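Long-range contact in 11S globulin subunit beta (Cucurbita maxima, PDB 2E9Q), which serves as a hexameric 11S seed storage globulin of pumpkin, a nutrient reservoir for the plant: residues A[106-111]-A[120-125]. Residues are numbered along the deposited sequence; the frame is centred on the assembly and turned at random.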
# COMPACT_ATOMS: atom_id res chain seq x y z
N THR A 106 5.53 3.00 -33.35
CA THR A 106 6.37 2.96 -34.54
C THR A 106 6.35 4.26 -35.34
O THR A 106 5.29 4.83 -35.60
CB THR A 106 5.94 1.80 -35.47
OG1 THR A 106 6.40 0.56 -34.93
CG2 THR A 106 6.50 2.00 -36.87
N TYR A 107 7.54 4.73 -35.71
CA TYR A 107 7.71 5.95 -36.49
C TYR A 107 8.81 5.68 -37.52
O TYR A 107 9.78 4.98 -37.24
CB TYR A 107 8.11 7.13 -35.61
CG TYR A 107 6.97 7.75 -34.84
CD1 TYR A 107 6.34 7.07 -33.80
CD2 TYR A 107 6.51 9.03 -35.16
CE1 TYR A 107 5.28 7.65 -33.09
CE2 TYR A 107 5.45 9.62 -34.47
CZ TYR A 107 4.84 8.93 -33.44
OH TYR A 107 3.79 9.51 -32.76
N GLN A 108 8.66 6.26 -38.71
CA GLN A 108 9.63 6.05 -39.78
C GLN A 108 10.33 7.36 -40.17
O GLN A 108 9.70 8.27 -40.71
CB GLN A 108 8.91 5.44 -41.00
CG GLN A 108 8.14 4.15 -40.69
CD GLN A 108 7.16 3.73 -41.80
OE1 GLN A 108 6.50 2.69 -41.70
NE2 GLN A 108 7.05 4.55 -42.84
N THR A 109 11.63 7.45 -39.89
CA THR A 109 12.40 8.65 -40.22
C THR A 109 12.66 8.70 -41.72
O THR A 109 13.50 7.96 -42.24
CB THR A 109 13.76 8.71 -39.49
OG1 THR A 109 14.32 7.40 -39.39
CG2 THR A 109 13.60 9.33 -38.11
N ASP A 110 11.93 9.60 -42.38
CA ASP A 110 12.00 9.81 -43.83
C ASP A 110 13.39 9.77 -44.46
O ASP A 110 14.41 9.72 -43.77
CB ASP A 110 11.35 11.15 -44.18
CG ASP A 110 10.86 11.89 -42.95
OD1 ASP A 110 9.82 11.49 -42.38
OD2 ASP A 110 11.53 12.88 -42.56
N LEU A 111 13.39 9.81 -45.79
CA LEU A 111 14.61 9.77 -46.58
C LEU A 111 15.27 11.15 -46.68
O LEU A 111 14.80 12.12 -46.09
CB LEU A 111 14.30 9.25 -47.98
CG LEU A 111 13.42 8.00 -48.05
CD1 LEU A 111 13.42 7.46 -49.48
CD2 LEU A 111 13.94 6.93 -47.09
N ALA A 120 17.93 5.78 -49.83
CA ALA A 120 16.49 5.82 -49.59
C ALA A 120 16.09 4.98 -48.37
O ALA A 120 15.01 4.37 -48.34
CB ALA A 120 15.74 5.33 -50.83
N PHE A 121 16.96 4.94 -47.36
CA PHE A 121 16.68 4.17 -46.16
C PHE A 121 15.82 4.94 -45.18
O PHE A 121 15.98 6.15 -44.99
CB PHE A 121 17.97 3.76 -45.47
CG PHE A 121 17.76 3.13 -44.12
CD1 PHE A 121 17.04 1.95 -43.99
CD2 PHE A 121 18.27 3.73 -42.97
CE1 PHE A 121 16.82 1.37 -42.74
CE2 PHE A 121 18.06 3.16 -41.72
CZ PHE A 121 17.33 1.97 -41.60
N LYS A 122 14.89 4.23 -44.55
CA LYS A 122 14.00 4.83 -43.56
C LYS A 122 14.10 3.99 -42.30
O LYS A 122 13.86 2.78 -42.33
CB LYS A 122 12.56 4.83 -44.07
CG LYS A 122 12.00 6.21 -44.42
CD LYS A 122 10.49 6.14 -44.49
CE LYS A 122 9.86 7.53 -44.53
NZ LYS A 122 8.38 7.46 -44.37
N ASP A 123 14.46 4.63 -41.19
CA ASP A 123 14.60 3.96 -39.90
C ASP A 123 13.25 3.95 -39.17
O ASP A 123 12.44 4.87 -39.32
CB ASP A 123 15.64 4.70 -39.05
CG ASP A 123 15.84 4.08 -37.67
OD1 ASP A 123 16.10 4.85 -36.71
OD2 ASP A 123 15.74 2.84 -37.54
N GLN A 124 13.00 2.91 -38.40
CA GLN A 124 11.76 2.82 -37.64
C GLN A 124 12.12 2.97 -36.16
O GLN A 124 12.99 2.25 -35.67
CB GLN A 124 11.09 1.46 -37.89
CG GLN A 124 9.68 1.37 -37.36
CD GLN A 124 8.91 0.22 -37.99
OE1 GLN A 124 9.22 -0.96 -37.77
NE2 GLN A 124 7.91 0.55 -38.81
N HIS A 125 11.45 3.88 -35.45
CA HIS A 125 11.75 4.12 -34.04
C HIS A 125 10.66 4.86 -33.27
O HIS A 125 9.67 5.32 -33.84
CB HIS A 125 13.03 4.94 -33.93
CG HIS A 125 12.88 6.30 -34.52
ND1 HIS A 125 12.01 7.24 -34.02
CD2 HIS A 125 13.44 6.86 -35.63
CE1 HIS A 125 12.02 8.31 -34.79
NE2 HIS A 125 12.88 8.11 -35.77
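Thr109 meets Asp123 where two short antiparallel strands, 107-109 and 123-125, pair at the surface of the N-terminal cupin unit. Asp123 O takes two bonds from this one threonine. Thr109 N gives the straighter approach, lying 2.8 Å from Asp123 O and in the carbonyl plane. Thr109 OG1 also donates to Asp123 O, at 3.2 Å, from above that plane. The hydroxyl sits between the backbone N and the carbonyl carbon of its own residue (chi1 36°), and it also touches Asp123 CB. An alanine at Thr109 would keep the backbone bond but would probably leave Asp123 O without its second donor and Asp123 CB without its hydroxyl neighbour. Two residues along each strand, past the non-hydrogen-bonded pair Gln108 and Gln124, His125 N bonds Tyr107 O at 2.7 Å. The same Tyr107 O also lies over one face of the His125 ring.

Lys122 reaches across the strand pair with its chain extended beyond CG. Its CB lies 3.9 Å from Leu111 CD2. CG packs against Thr109 O and the same leucine methyl. CD lies near both Gln108 CB and Asp110 CA. CE comes to 3.2 Å from Asp110 CA. At the tip, Lys122 NZ stands 3.5 Å from Gln108 NE2. Asp110 OD1 is 4.7 Å from Lys122 NZ, too far for a salt bridge, though the opposite charges may still attract weakly.

The Asp123 carboxylate turns to another subunit. Its OD2 makes a salt bridge to Lys440 and a hydrogen bond to Tyr441 of that second subunit, and OD1 accepts from Leu422 N there. The chemistry thus divides Asp123: its carbonyl takes part in a short, weakly bonded strand pairing, while its charged side chain ties this projecting arm to the neighbouring subunit.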